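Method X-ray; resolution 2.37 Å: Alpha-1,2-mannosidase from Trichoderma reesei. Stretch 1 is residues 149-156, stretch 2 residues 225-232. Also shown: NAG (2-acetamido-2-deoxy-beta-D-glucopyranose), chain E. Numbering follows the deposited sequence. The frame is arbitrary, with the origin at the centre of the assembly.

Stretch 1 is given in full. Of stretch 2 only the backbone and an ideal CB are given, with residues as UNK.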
# COMPACT_ATOMS: atom_id res chain seq x y z
N THR A 149 11.66 20.29 8.98
CA THR A 149 12.49 21.32 9.61
C THR A 149 13.61 20.73 10.47
O THR A 149 13.93 21.25 11.55
CB THR A 149 11.66 22.32 10.48
OG1 THR A 149 10.92 21.60 11.47
CG2 THR A 149 10.71 23.13 9.60
N THR A 150 14.19 19.63 10.01
CA THR A 150 15.28 18.99 10.72
C THR A 150 16.57 19.56 10.14
O THR A 150 16.57 20.15 9.07
CB THR A 150 15.29 17.47 10.48
OG1 THR A 150 15.38 17.22 9.08
CG2 THR A 150 14.02 16.83 11.04
N PRO A 151 17.70 19.39 10.84
CA PRO A 151 19.00 19.90 10.37
C PRO A 151 19.39 19.40 8.99
O PRO A 151 19.99 20.14 8.20
CB PRO A 151 19.97 19.44 11.46
CG PRO A 151 19.12 19.42 12.69
CD PRO A 151 17.83 18.79 12.18
N SER A 152 19.06 18.14 8.69
CA SER A 152 19.40 17.54 7.39
C SER A 152 18.32 17.69 6.33
O SER A 152 18.60 17.72 5.13
CB SER A 152 19.67 16.04 7.56
OG SER A 152 18.47 15.35 7.89
N GLY A 153 17.08 17.78 6.77
CA GLY A 153 15.98 17.88 5.83
C GLY A 153 15.24 16.56 5.82
O GLY A 153 14.16 16.46 5.25
N VAL A 154 15.82 15.53 6.45
CA VAL A 154 15.17 14.23 6.53
C VAL A 154 13.97 14.47 7.44
O VAL A 154 14.12 14.93 8.58
CB VAL A 154 16.08 13.14 7.18
CG1 VAL A 154 15.30 11.84 7.38
CG2 VAL A 154 17.30 12.89 6.31
N PRO A 155 12.76 14.17 6.95
CA PRO A 155 11.54 14.37 7.73
C PRO A 155 11.49 13.66 9.08
O PRO A 155 11.99 12.54 9.23
CB PRO A 155 10.45 13.88 6.79
CG PRO A 155 11.14 12.78 6.05
CD PRO A 155 12.47 13.42 5.72
N ASP A 156 10.89 14.33 10.05
CA ASP A 156 10.69 13.79 11.39
C ASP A 156 9.39 13.00 11.16
O ASP A 156 8.47 13.52 10.55
CB ASP A 156 10.45 14.94 12.36
CG ASP A 156 10.26 14.49 13.80
OD1 ASP A 156 10.92 15.08 14.68
OD2 ASP A 156 9.45 13.56 14.04
N UNK A 225 17.13 2.61 9.01
CA UNK A 225 17.01 3.87 9.74
C UNK A 225 18.02 4.94 9.35
O UNK A 225 19.22 4.67 9.22
CB UNK A 225 17.14 3.59 11.24
N UNK A 226 17.51 6.15 9.16
CA UNK A 226 18.31 7.30 8.76
C UNK A 226 18.24 8.43 9.79
O UNK A 226 17.17 8.78 10.28
CB UNK A 226 17.85 7.81 7.39
N UNK A 227 19.41 8.97 10.12
CA UNK A 227 19.55 10.05 11.09
C UNK A 227 18.89 11.34 10.59
O UNK A 227 19.09 11.73 9.44
CB UNK A 227 21.03 10.30 11.39
N UNK A 228 18.11 11.99 11.45
CA UNK A 228 17.45 13.23 11.05
C UNK A 228 18.40 14.43 11.14
O UNK A 228 18.18 15.45 10.49
CB UNK A 228 16.22 13.47 11.92
N UNK A 229 19.47 14.29 11.93
CA UNK A 229 20.45 15.35 12.08
C UNK A 229 21.45 15.43 10.92
O UNK A 229 21.84 16.53 10.54
CB UNK A 229 21.21 15.15 13.40
N UNK A 230 21.86 14.29 10.37
CA UNK A 230 22.82 14.33 9.26
C UNK A 230 22.50 13.42 8.07
O UNK A 230 23.31 13.28 7.15
CB UNK A 230 24.20 13.96 9.79
N UNK A 231 21.32 12.80 8.11
CA UNK A 231 20.89 11.93 7.03
C UNK A 231 21.79 10.75 6.70
O UNK A 231 21.83 10.31 5.55
CB UNK A 231 20.72 12.77 5.77
N UNK A 232 22.51 10.22 7.68
CA UNK A 232 23.39 9.09 7.41
C UNK A 232 22.77 7.79 7.92
O UNK A 232 22.00 7.80 8.88
CB UNK A 232 24.76 9.31 8.05
C1 NAG E . 25.04 11.62 12.54
C2 NAG E . 26.45 11.40 13.10
C3 NAG E . 26.45 10.19 14.04
C4 NAG E . 25.35 10.30 15.10
C5 NAG E . 24.00 10.58 14.42
C6 NAG E . 22.88 10.80 15.41
C7 NAG E . 28.32 12.02 11.70
C8 NAG E . 29.73 11.47 11.53
N2 NAG E . 27.36 11.15 11.99
O3 NAG E . 27.72 10.08 14.68
O4 NAG E . 25.26 9.08 15.83
O5 NAG E . 24.10 11.77 13.61
O6 NAG E . 21.62 10.49 14.84
O7 NAG E . 28.11 13.23 11.56

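Position 225 lies beyond the reach of stretch 1. Its ideal CB has nothing of that stretch within 5.5 Å, and phi/psi of -110/134 is ordinary strand. Many residues would suit, beta-branched and aromatic ones among them. The deposited residue is Phe225, chi1 in the m well, with no contact to stretch 1.

At position 226 CA-to-CB points toward stretch 1. The ideal CB is 4.8 Å from CG1 of Val154, so the offer is apolar. The strand angles of -120/134 favour a beta-branched residue, and valine, isoleucine or leucine would all be plausible. It is Val226, chi1 t. Its CG1 lies 4.1 Å from CG2 of Val154, an apolar contact between the two side chains.

Position 227 ends the strand with CA-to-CB away from stretch 1. Stretch 1 therefore says little, but the sugar lies on this side, and a small polar residue would suit. It is Ser227. Its OG is 3.0 Å from O6 of NAG, a hydrogen bond in which either could be the donor.

Position 228 is the centre of the contact. CA-to-CB points sideways, and the ideal CB is 4.1 Å from CG2 of Thr150 and 4.2 Å from O of Val154. The backbone carries much of the link. OG of Ser152 donates to O of 228 at 2.6 Å, and N of Ser152 adds a weak hydrogen bond to that O at 3.4 Å. Methyl groups of Thr150 and Val154 nearby would suit a compact side chain, such as alanine, serine, threonine or valine. It is Thr228, chi1 p. Its CG2 lies 4.4 Å from CG1 of Val154 and 4.1 Å from O of Pro155, while its OG1 is hydrogen-bonded elsewhere in the structure. This residue has the largest area covered by the other stretch.

At position 229 CA-to-CB points away; the ideal CB is 4.8 Å from CG of Pro151. The main chain makes the closer approach, with O of 229 3.6 Å from CB of Pro151. Small polar residues are among those that fit. It is Ser229, chi1 p. Its OG donates to OG of Ser227 at 3.0 Å and lies 3.1 Å from O5 of NAG.

At position 230 CA-to-CB also points away, the ideal CB 5.5 Å from CB of Ser152. The visible NAG has its C1 on this side, so a glycosylated asparagine is the natural reading. It is Asn230, whose ND2 is bonded to C1 of NAG at 1.5 Å.

At position 231 an ideal CB would point toward stretch 1. It would sit tight, 3.5 Å from CG2 of Val154, and phi of 58° by itself favours glycine. It is Gly231, whose CA packs 3.8 Å from CG2 of Val154.

At position 232 CA-to-CB points away, and stretch 1 sets no limit. The glycosylated asparagine at 230 does: its sequon calls for serine or threonine two residues on, rarely cysteine. It is Thr232. Its OG1 donates to OD1 of Asn230 at 2.7 Å, and this threonine completes the Asn-Gly-Thr glycosylation sequon.

Stretch 2 225-232: FVSTSNGT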
# COMPACT_ATOMS: atom_id res chain seq x y z
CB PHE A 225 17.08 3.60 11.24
CG PHE A 225 16.13 2.53 11.70
CD1 PHE A 225 16.60 1.25 12.01
CD2 PHE A 225 14.76 2.78 11.80
CE1 PHE A 225 15.72 0.25 12.43
CE2 PHE A 225 13.88 1.79 12.22
CZ PHE A 225 14.36 0.52 12.53
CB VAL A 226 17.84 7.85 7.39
CG1 VAL A 226 18.67 9.08 7.01
CG2 VAL A 226 17.99 6.79 6.33
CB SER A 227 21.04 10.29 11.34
OG SER A 227 21.26 11.50 12.05
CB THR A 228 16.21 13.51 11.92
OG1 THR A 228 16.59 13.64 13.29
CG2 THR A 228 15.21 12.37 11.78
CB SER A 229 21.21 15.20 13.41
OG SER A 229 21.99 14.01 13.45
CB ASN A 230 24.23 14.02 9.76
CG ASN A 230 24.31 12.74 10.54
OD1 ASN A 230 23.75 11.72 10.13
ND2 ASN A 230 25.01 12.78 11.67
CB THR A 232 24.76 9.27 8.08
OG1 THR A 232 24.60 9.24 9.50
CG2 THR A 232 25.38 10.61 7.67
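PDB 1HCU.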